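Local coordinates for hypothetical protein (Nostoc punctiforme, PDB 2O62) that is of unknown function but combines a DUF3598 N-terminal domain with a barrel domain like that of an ATP synthase biogenesis factor, both in the calycin clan, at residues A[242-250]-A[262-270]; A[172-180]-A[191-202]. All coordinates share one frame; numbering follows the deposited sequence. Where two conformers were deposited one is given.

Interaction 1. Residues A[242-250]-A[262-270]; sequences QSDLRQRMI and LTLVTEERV
Arg248 and Glu267 form the tight centre of this hairpin contact, where the arginine offers its NE and NH2 side-on to the carboxylate. Arg248 NE lies 3.1 Å from Glu267 OE1 and Arg248 NH2 2.7 Å from Glu267 OE2, both oxygens in the guanidinium plane and both bonds nearly straight. The two flat groups are not coplanar: their planes are 54° apart, and each oxygen is met from above the carboxylate plane. A bend in the arginine chain (chi3 -78°) brings the guanidinium back over the partner strand, where Val265 CG1 lies over one face, 3.5 Å from Arg248 NH2. A water links Glu267 OE1 to Arg246 NH1, while Arg246 NH2 bonds to Ser220. Across the sheet, on the face of Leu245, Gln247 and Met249, Gln247 and Thr266 run side by side, and Gln247 NE2 donates to Thr266 OG1 at 2.9 Å in the amide plane. Selenomethionine Met249 puts CE 4.0 Å from Leu264 CD1.

The pairing is looser at the solvent end, by the type I turn from Gln242 to Leu245. Arg269 N meets Asp244 O at 3.1 Å from well above the carbonyl plane. The Arg269 guanidinium lies with one face over Ser243 O, and its NH2 stays 4.6 Å from Asp244 OD2.

Strands 233-242 and 145-155 flank the hairpin, the latter closing the antiparallel barrel. Arg248 NH1 makes a second salt bridge, to Glu236, and the same face rests on Leu168 of strand 162-172, while the Met249 face packs on Leu96 and Phe98 of strand 93-100 in the other sheet.

Interaction 2. Residues A[172-180]-A[191-202]; sequences LDDAGRLMQ and STATIKGSIVLF
Gln180 and Phe202 cross at about a right angle, the glutamine amide standing perpendicular to the ring. CG anti to the backbone N (chi1 -176°) and an extended chain carry Gln180 past the ring, with OE1 3.5 Å from Phe202 CZ. The amide's polar ends look further afield, NE2 to Thr182 and OE1 to a bound glycerol. Ala193 CB sits over the centre of one face of the Phe202 ring. Leu178 likewise crosses Val200 squarely, its CD2 3.9 Å from Val200 CG1. These side chains spring from a meander of the calycin-type antiparallel barrel: Leu178 and Ala193, like Gln180 and Ser191, are hydrogen-bonded pairs, and a type II' turn from Lys196 to Ile199 starts the next strand. Ile195 CD1 reaches the end of strand 162-172 and the following loop, 3.9 Å from Leu172 CD2 and 3.7 Å from Gly176 O. A water joins Gly176 O to Ile195 N. Around Arg177 and Thr192 the contact turns more polar. A bend at chi3 (-49°) turns the Arg177 guanidinium edge to Thr192 CG2, 3.4 Å from Arg177 NE, while Arg177 NH2 makes a salt bridge to Asp173 OD2. That same carboxylate oxygen accepts from a water held also by Thr192 OG1.

Overall arrangement
Both interactions are antiparallel hairpins of one barrel, interaction 2 coming first along the chain. Their centres lie 20 Å apart and their nearest atoms about 6 Å, without touching. Strands 145-155 and 162-172 fill the span: the first pairs with 262-270, the second with strand 178-184, and Leu168 on it touches Arg246, Arg248 and Glu267 of interaction 1 as well as Gln180 of interaction 2. Glycerol, probably from the crystallisation liquor, lies about 3 Å from the side chain of Arg246 and, in the same molecule or another, of Gln180. Because calycin barrels commonly bind ligands inside, this is consistent with a pocket, but no site can be assigned. Interaction 1 additionally meets the other sheet.

Interaction 1. Residues A[242-250]-A[262-270]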
loop_
_atom_site.group_PDB
_atom_site.type_symbol
_atom_site.label_atom_id
_atom_site.label_comp_id
_atom_site.label_asym_id
_atom_site.label_seq_id
_atom_site.Cartn_x
_atom_site.Cartn_y
_atom_site.Cartn_z
ATOM N N GLN A 242 5.462 -0.956 -14.000
ATOM C CA GLN A 242 6.314 -0.907 -15.184
ATOM C C GLN A 242 7.033 0.429 -15.151
ATOM O O GLN A 242 6.640 1.318 -14.405
ATOM C CB GLN A 242 5.459 -0.976 -16.473
ATOM C CG GLN A 242 4.515 -2.179 -16.580
ATOM C CD GLN A 242 5.251 -3.541 -16.642
ATOM O OE1 GLN A 242 6.465 -3.597 -16.911
ATOM N NE2 GLN A 242 4.513 -4.637 -16.396
ATOM N N SER A 243 8.045 0.636 -15.992
ATOM C CA SER A 243 8.765 1.934 -15.970
ATOM C C SER A 243 7.830 3.146 -16.141
ATOM O O SER A 243 8.153 4.231 -15.684
ATOM C CB SER A 243 9.889 1.993 -17.012
ATOM O OG SER A 243 9.343 1.997 -18.316
ATOM N N ASP A 244 6.676 2.955 -16.784
ATOM C CA ASP A 244 5.752 4.072 -17.096
ATOM C C ASP A 244 4.365 3.873 -16.495
ATOM O O ASP A 244 3.408 4.532 -16.886
ATOM C CB ASP A 244 5.646 4.235 -18.614
ATOM C CG ASP A 244 5.250 2.926 -19.318
ATOM O OD1 ASP A 244 4.886 1.895 -18.642
ATOM O OD2 ASP A 244 5.341 2.909 -20.562
ATOM N N LEU A 245 4.258 2.980 -15.517
ATOM C CA LEU A 245 3.002 2.704 -14.842
ATOM C C LEU A 245 3.199 2.533 -13.330
ATOM O O LEU A 245 3.950 1.650 -12.882
ATOM C CB LEU A 245 2.345 1.447 -15.429
ATOM C CG LEU A 245 1.004 1.042 -14.804
ATOM C CD1 LEU A 245 -0.067 2.045 -15.112
ATOM C CD2 LEU A 245 0.613 -0.398 -15.271
ATOM N N ARG A 246 2.499 3.348 -12.531
ATOM C CA ARG A 246 2.615 3.290 -11.088
ATOM C C ARG A 246 1.254 3.353 -10.456
ATOM O O ARG A 246 0.364 4.080 -10.934
ATOM C CB ARG A 246 3.426 4.462 -10.589
ATOM C CG ARG A 246 3.716 4.437 -9.092
ATOM C CD ARG A 246 5.115 4.954 -8.801
ATOM N NE ARG A 246 5.434 5.041 -7.361
ATOM C CZ ARG A 246 5.428 6.157 -6.643
ATOM N NH1 ARG A 246 5.002 7.301 -7.159
ATOM N NH2 ARG A 246 5.813 6.122 -5.357
ATOM N N GLN A 247 1.068 2.585 -9.399
ATOM C CA GLN A 247 -0.102 2.745 -8.585
ATOM C C GLN A 247 0.298 3.232 -7.220
ATOM O O GLN A 247 1.365 2.911 -6.727
ATOM C CB GLN A 247 -0.931 1.441 -8.466
ATOM C CG GLN A 247 -1.687 1.104 -9.725
ATOM C CD GLN A 247 -2.644 -0.033 -9.568
ATOM O OE1 GLN A 247 -2.359 -1.002 -8.897
ATOM N NE2 GLN A 247 -3.850 0.116 -10.145
ATOM N N ARG A 248 -0.582 4.004 -6.614
ATOM C CA ARG A 248 -0.438 4.409 -5.204
ATOM C C ARG A 248 -1.738 4.078 -4.464
ATOM O O ARG A 248 -2.832 4.233 -5.015
ATOM C CB ARG A 248 -0.132 5.883 -5.106
ATOM C CG ARG A 248 1.207 6.237 -5.741
ATOM C CD ARG A 248 1.528 7.691 -5.557
ATOM N NE ARG A 248 0.796 8.570 -6.505
ATOM C CZ ARG A 248 -0.131 9.480 -6.151
ATOM N NH1 ARG A 248 -0.456 9.689 -4.884
ATOM N NH2 ARG A 248 -0.721 10.233 -7.066
HETATM N N MSE A 249 -1.631 3.627 -3.216
HETATM C CA MSE A 249 -2.808 3.341 -2.420
HETATM C C MSE A 249 -2.714 4.066 -1.074
HETATM O O MSE A 249 -1.672 4.091 -0.465
HETATM C CB MSE A 249 -3.032 1.834 -2.240
HETATM C CG MSE A 249 -4.360 1.510 -1.729
HETATM SE SE MSE A 249 -4.740 -0.360 -1.216
HETATM C CE MSE A 249 -4.510 -1.109 -2.872
ATOM N N ILE A 250 -3.815 4.679 -0.652
ATOM C CA ILE A 250 -3.897 5.509 0.547
ATOM C C ILE A 250 -5.093 5.070 1.385
ATOM O O ILE A 250 -6.225 5.141 0.910
ATOM C CB ILE A 250 -4.070 6.962 0.200
ATOM C CG1 ILE A 250 -2.975 7.417 -0.784
ATOM C CG2 ILE A 250 -4.048 7.800 1.467
ATOM C CD1 ILE A 250 -3.421 7.508 -2.199
ATOM N N LEU A 262 -10.532 4.541 1.378
ATOM C CA LEU A 262 -9.384 3.951 0.725
ATOM C C LEU A 262 -9.361 4.424 -0.693
ATOM O O LEU A 262 -10.385 4.450 -1.375
ATOM C CB LEU A 262 -9.500 2.436 0.748
ATOM C CG LEU A 262 -8.365 1.602 0.251
ATOM C CD1 LEU A 262 -7.234 1.742 1.214
ATOM C CD2 LEU A 262 -8.825 0.103 0.169
ATOM N N THR A 263 -8.180 4.826 -1.137
ATOM C CA THR A 263 -7.978 5.380 -2.477
ATOM C C THR A 263 -6.918 4.612 -3.261
ATOM O O THR A 263 -5.863 4.280 -2.719
ATOM C CB THR A 263 -7.506 6.869 -2.352
ATOM O OG1 THR A 263 -8.540 7.618 -1.674
ATOM C CG2 THR A 263 -7.263 7.499 -3.704
ATOM N N LEU A 264 -7.203 4.364 -4.552
ATOM C CA LEU A 264 -6.257 3.738 -5.465
ATOM C C LEU A 264 -6.046 4.630 -6.674
ATOM O O LEU A 264 -6.976 4.975 -7.388
ATOM C CB LEU A 264 -6.745 2.340 -5.858
ATOM C CG LEU A 264 -5.790 1.537 -6.762
ATOM C CD1 LEU A 264 -4.561 1.193 -6.102
ATOM C CD2 LEU A 264 -6.533 0.238 -7.182
ATOM N N VAL A 265 -4.802 5.075 -6.813
ATOM C CA VAL A 265 -4.343 5.933 -7.897
ATOM C C VAL A 265 -3.629 5.066 -8.937
ATOM O O VAL A 265 -2.781 4.260 -8.594
ATOM C CB VAL A 265 -3.345 6.917 -7.370
ATOM C CG1 VAL A 265 -2.876 7.845 -8.455
ATOM C CG2 VAL A 265 -3.938 7.694 -6.193
ATOM N N THR A 266 -3.983 5.223 -10.204
ATOM C CA THR A 266 -3.201 4.614 -11.275
ATOM C C THR A 266 -2.749 5.725 -12.179
ATOM O O THR A 266 -3.574 6.469 -12.682
ATOM C CB THR A 266 -4.047 3.626 -12.069
ATOM O OG1 THR A 266 -4.686 2.714 -11.172
ATOM C CG2 THR A 266 -3.172 2.850 -13.040
ATOM N N GLU A 267 -1.435 5.821 -12.420
ATOM C CA GLU A 267 -0.851 6.920 -13.132
ATOM C C GLU A 267 0.156 6.422 -14.150
ATOM O O GLU A 267 0.792 5.387 -13.951
ATOM C CB GLU A 267 -0.066 7.821 -12.180
ATOM C CG GLU A 267 -0.774 8.428 -11.077
ATOM C CD GLU A 267 0.186 9.095 -10.041
ATOM O OE1 GLU A 267 1.193 8.478 -9.572
ATOM O OE2 GLU A 267 -0.152 10.243 -9.718
ATOM N N GLU A 268 0.312 7.168 -15.245
ATOM C CA GLU A 268 1.283 6.835 -16.238
ATOM C C GLU A 268 2.276 7.964 -16.423
ATOM O O GLU A 268 1.963 9.130 -16.174
ATOM C CB GLU A 268 0.580 6.482 -17.555
ATOM C CG GLU A 268 -0.192 7.602 -18.162
ATOM C CD GLU A 268 -0.597 7.285 -19.592
ATOM O OE1 GLU A 268 -1.018 6.136 -19.842
ATOM O OE2 GLU A 268 -0.456 8.173 -20.457
ATOM N N ARG A 269 3.480 7.594 -16.831
ATOM C CA ARG A 269 4.570 8.534 -17.019
ATOM C C ARG A 269 4.298 9.352 -18.280
ATOM O O ARG A 269 3.910 8.793 -19.295
ATOM C CB ARG A 269 5.902 7.785 -17.135
ATOM C CG ARG A 269 7.123 8.658 -17.234
ATOM C CD ARG A 269 8.392 7.776 -17.325
ATOM N NE ARG A 269 8.402 6.915 -18.514
ATOM C CZ ARG A 269 9.373 6.044 -18.815
ATOM N NH1 ARG A 269 10.426 5.918 -18.018
ATOM N NH2 ARG A 269 9.291 5.272 -19.903
ATOM N N VAL A 270 4.538 10.659 -18.203
ATOM C CA VAL A 270 4.321 11.567 -19.289
ATOM C C VAL A 270 5.591 11.748 -20.085
ATOM O O VAL A 270 6.745 11.826 -19.614
ATOM C CB VAL A 270 3.896 12.979 -18.779
ATOM C CG1 VAL A 270 3.836 13.975 -19.929
ATOM C CG2 VAL A 270 2.567 12.935 -18.090
ATOM O OXT VAL A 270 5.471 11.833 -21.313
HETATM O O HOH W 1 3.820 7.890 -9.773
HETATM O O HOH W 2 -8.515 7.350 0.988
#

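Interaction 2. Residues A[172-180]-A[191-202]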
loop_
_atom_site.group_PDB
_atom_site.type_symbol
_atom_site.label_atom_id
_atom_site.label_comp_id
_atom_site.label_asym_id
_atom_site.label_seq_id
_atom_site.Cartn_x
_atom_site.Cartn_y
_atom_site.Cartn_z
ATOM N N LEU A 172 14.496 17.013 -9.276
ATOM C CA LEU A 172 15.578 17.422 -8.412
ATOM C C LEU A 172 15.722 18.916 -8.608
ATOM O O LEU A 172 15.584 19.397 -9.745
ATOM C CB LEU A 172 16.893 16.734 -8.795
ATOM C CG LEU A 172 16.850 15.210 -8.661
ATOM C CD1 LEU A 172 18.177 14.589 -9.139
ATOM C CD2 LEU A 172 16.553 14.800 -7.233
ATOM N N ASP A 173 15.928 19.654 -7.518
ATOM C CA ASP A 173 16.321 21.055 -7.617
ATOM C C ASP A 173 17.850 21.101 -7.574
ATOM O O ASP A 173 18.495 20.074 -7.779
ATOM C CB ASP A 173 15.638 21.933 -6.557
ATOM C CG ASP A 173 16.161 21.704 -5.149
ATOM O OD1 ASP A 173 17.295 21.180 -4.996
ATOM O OD2 ASP A 173 15.410 22.063 -4.198
ATOM N N ASP A 174 18.456 22.249 -7.298
ATOM C CA ASP A 174 19.833 22.421 -7.768
ATOM C C ASP A 174 21.074 22.738 -6.893
ATOM O O ASP A 174 22.111 23.025 -7.531
ATOM C CB ASP A 174 19.792 23.486 -8.886
ATOM C CG ASP A 174 19.442 24.884 -8.362
ATOM O OD1 ASP A 174 19.779 25.211 -7.196
ATOM O OD2 ASP A 174 18.806 25.656 -9.114
ATOM N N ALA A 175 21.159 22.714 -5.546
ATOM C CA ALA A 175 20.488 21.999 -4.442
ATOM C C ALA A 175 20.505 20.478 -4.333
ATOM O O ALA A 175 21.103 19.961 -3.387
ATOM C CB ALA A 175 19.154 22.615 -4.070
ATOM N N GLY A 176 19.880 19.741 -5.244
ATOM C CA GLY A 176 19.902 18.279 -5.158
ATOM C C GLY A 176 18.824 17.760 -4.225
ATOM O O GLY A 176 18.742 16.561 -3.925
ATOM N N ARG A 177 17.974 18.669 -3.775
ATOM C CA ARG A 177 16.786 18.291 -3.047
ATOM C C ARG A 177 15.714 17.893 -4.038
ATOM O O ARG A 177 15.814 18.152 -5.228
ATOM C CB ARG A 177 16.320 19.453 -2.175
ATOM C CG ARG A 177 17.364 19.888 -1.116
ATOM C CD ARG A 177 16.821 21.003 -0.216
ATOM N NE ARG A 177 16.222 22.073 -1.022
ATOM C CZ ARG A 177 16.740 23.282 -1.253
ATOM N NH1 ARG A 177 17.902 23.664 -0.718
ATOM N NH2 ARG A 177 16.067 24.136 -2.027
ATOM N N LEU A 178 14.707 17.222 -3.530
ATOM C CA LEU A 178 13.602 16.742 -4.328
ATOM C C LEU A 178 12.467 17.762 -4.213
ATOM O O LEU A 178 12.208 18.286 -3.140
ATOM C CB LEU A 178 13.186 15.362 -3.828
ATOM C CG LEU A 178 12.345 14.564 -4.808
ATOM C CD1 LEU A 178 13.244 13.993 -5.922
ATOM C CD2 LEU A 178 11.538 13.453 -4.147
HETATM N N MSE A 179 11.868 18.109 -5.347
HETATM C CA MSE A 179 10.650 18.922 -5.411
HETATM C C MSE A 179 9.555 17.984 -5.873
HETATM O O MSE A 179 9.702 17.336 -6.899
HETATM C CB MSE A 179 10.864 20.031 -6.449
HETATM C CG MSE A 179 9.841 21.174 -6.482
HETATM SE SE MSE A 179 8.124 20.846 -7.412
HETATM C CE MSE A 179 8.552 19.716 -9.030
ATOM N N GLN A 180 8.474 17.886 -5.112
ATOM C CA GLN A 180 7.321 17.061 -5.477
ATOM C C GLN A 180 6.053 17.911 -5.434
ATOM O O GLN A 180 5.810 18.593 -4.432
ATOM C CB GLN A 180 7.120 15.884 -4.554
ATOM C CG GLN A 180 5.960 15.008 -5.031
ATOM C CD GLN A 180 5.798 13.756 -4.230
ATOM O OE1 GLN A 180 6.776 13.173 -3.772
ATOM N NE2 GLN A 180 4.552 13.294 -4.080
ATOM N N SER A 191 5.904 20.406 -2.217
ATOM C CA SER A 191 6.861 20.469 -1.084
ATOM C C SER A 191 8.221 20.005 -1.519
ATOM O O SER A 191 8.353 19.172 -2.398
ATOM C CB SER A 191 6.404 19.595 0.089
ATOM O OG SER A 191 7.277 19.744 1.201
ATOM N N THR A 192 9.242 20.554 -0.892
ATOM C CA THR A 192 10.618 20.119 -1.087
ATOM C C THR A 192 10.983 19.063 -0.054
ATOM O O THR A 192 10.454 19.087 1.052
ATOM C CB THR A 192 11.490 21.348 -1.002
ATOM O OG1 THR A 192 11.102 22.204 -2.097
ATOM C CG2 THR A 192 12.943 21.052 -1.077
ATOM N N ALA A 193 11.815 18.108 -0.444
ATOM C CA ALA A 193 12.297 17.055 0.427
ATOM C C ALA A 193 13.807 16.880 0.319
ATOM O O ALA A 193 14.433 17.254 -0.679
ATOM C CB ALA A 193 11.655 15.786 0.071
ATOM N N THR A 194 14.402 16.292 1.346
ATOM C CA THR A 194 15.813 15.911 1.281
ATOM C C THR A 194 15.902 14.411 1.037
ATOM O O THR A 194 15.060 13.632 1.489
ATOM C CB THR A 194 16.578 16.246 2.554
ATOM O OG1 THR A 194 15.848 15.782 3.682
ATOM C CG2 THR A 194 16.765 17.724 2.676
ATOM N N ILE A 195 16.927 13.999 0.312
ATOM C CA ILE A 195 17.114 12.562 0.043
ATOM C C ILE A 195 18.300 12.063 0.827
ATOM O O ILE A 195 19.361 12.655 0.788
ATOM C CB ILE A 195 17.394 12.272 -1.433
ATOM C CG1 ILE A 195 16.346 12.908 -2.338
ATOM C CG2 ILE A 195 17.410 10.772 -1.667
ATOM C CD1 ILE A 195 16.962 13.355 -3.651
ATOM N N LYS A 196 18.120 10.963 1.534
ATOM C CA LYS A 196 19.202 10.361 2.324
ATOM C C LYS A 196 19.089 8.839 2.096
ATOM O O LYS A 196 18.264 8.157 2.707
ATOM C CB LYS A 196 19.050 10.744 3.791
ATOM C CG LYS A 196 18.424 12.163 3.995
ATOM C CD LYS A 196 18.271 12.615 5.459
ATOM C CE LYS A 196 17.438 11.653 6.333
ATOM N NZ LYS A 196 17.780 11.841 7.799
ATOM N N GLY A 197 19.856 8.370 1.122
ATOM C CA GLY A 197 19.867 6.971 0.708
ATOM C C GLY A 197 18.540 6.534 0.122
ATOM O O GLY A 197 18.100 7.044 -0.901
ATOM N N SER A 198 17.917 5.577 0.798
ATOM C CA SER A 198 16.628 5.025 0.396
ATOM C C SER A 198 15.449 5.777 1.020
ATOM O O SER A 198 14.294 5.391 0.824
ATOM C CB SER A 198 16.571 3.538 0.782
ATOM O OG SER A 198 16.657 3.358 2.185
ATOM N N ILE A 199 15.741 6.851 1.779
ATOM C CA ILE A 199 14.702 7.644 2.441
ATOM C C ILE A 199 14.653 9.067 1.917
ATOM O O ILE A 199 15.666 9.749 1.862
ATOM C CB ILE A 199 14.891 7.716 3.966
ATOM C CG1 ILE A 199 14.506 6.380 4.599
ATOM C CG2 ILE A 199 13.988 8.799 4.572
ATOM C CD1 ILE A 199 15.117 6.177 5.970
ATOM N N VAL A 200 13.446 9.499 1.599
ATOM C CA VAL A 200 13.151 10.858 1.203
ATOM C C VAL A 200 12.349 11.457 2.346
ATOM O O VAL A 200 11.296 10.925 2.717
ATOM C CB VAL A 200 12.356 10.903 -0.107
ATOM C CG1 VAL A 200 11.993 12.323 -0.487
ATOM C CG2 VAL A 200 13.166 10.180 -1.233
ATOM N N LEU A 201 12.820 12.583 2.844
ATOM C CA LEU A 201 12.264 13.197 4.049
ATOM C C LEU A 201 11.568 14.510 3.720
ATOM O O LEU A 201 12.206 15.443 3.269
ATOM C CB LEU A 201 13.377 13.447 5.045
ATOM C CG LEU A 201 12.944 14.148 6.310
ATOM C CD1 LEU A 201 11.938 13.305 7.063
ATOM C CD2 LEU A 201 14.143 14.512 7.191
ATOM N N PHE A 202 10.264 14.554 3.976
ATOM C CA PHE A 202 9.461 15.798 3.941
ATOM C C PHE A 202 9.131 16.240 5.364
ATOM O O PHE A 202 8.319 15.618 6.033
ATOM C CB PHE A 202 8.151 15.587 3.186
ATOM C CG PHE A 202 8.299 15.251 1.696
ATOM C CD1 PHE A 202 8.454 13.921 1.267
ATOM C CD2 PHE A 202 8.140 16.231 0.738
ATOM C CE1 PHE A 202 8.526 13.610 -0.119
ATOM C CE2 PHE A 202 8.180 15.917 -0.638
ATOM C CZ PHE A 202 8.394 14.597 -1.053
HETATM O O HOH W 3 12.571 22.465 -4.210
HETATM O O HOH W 4 18.547 16.000 -0.965
#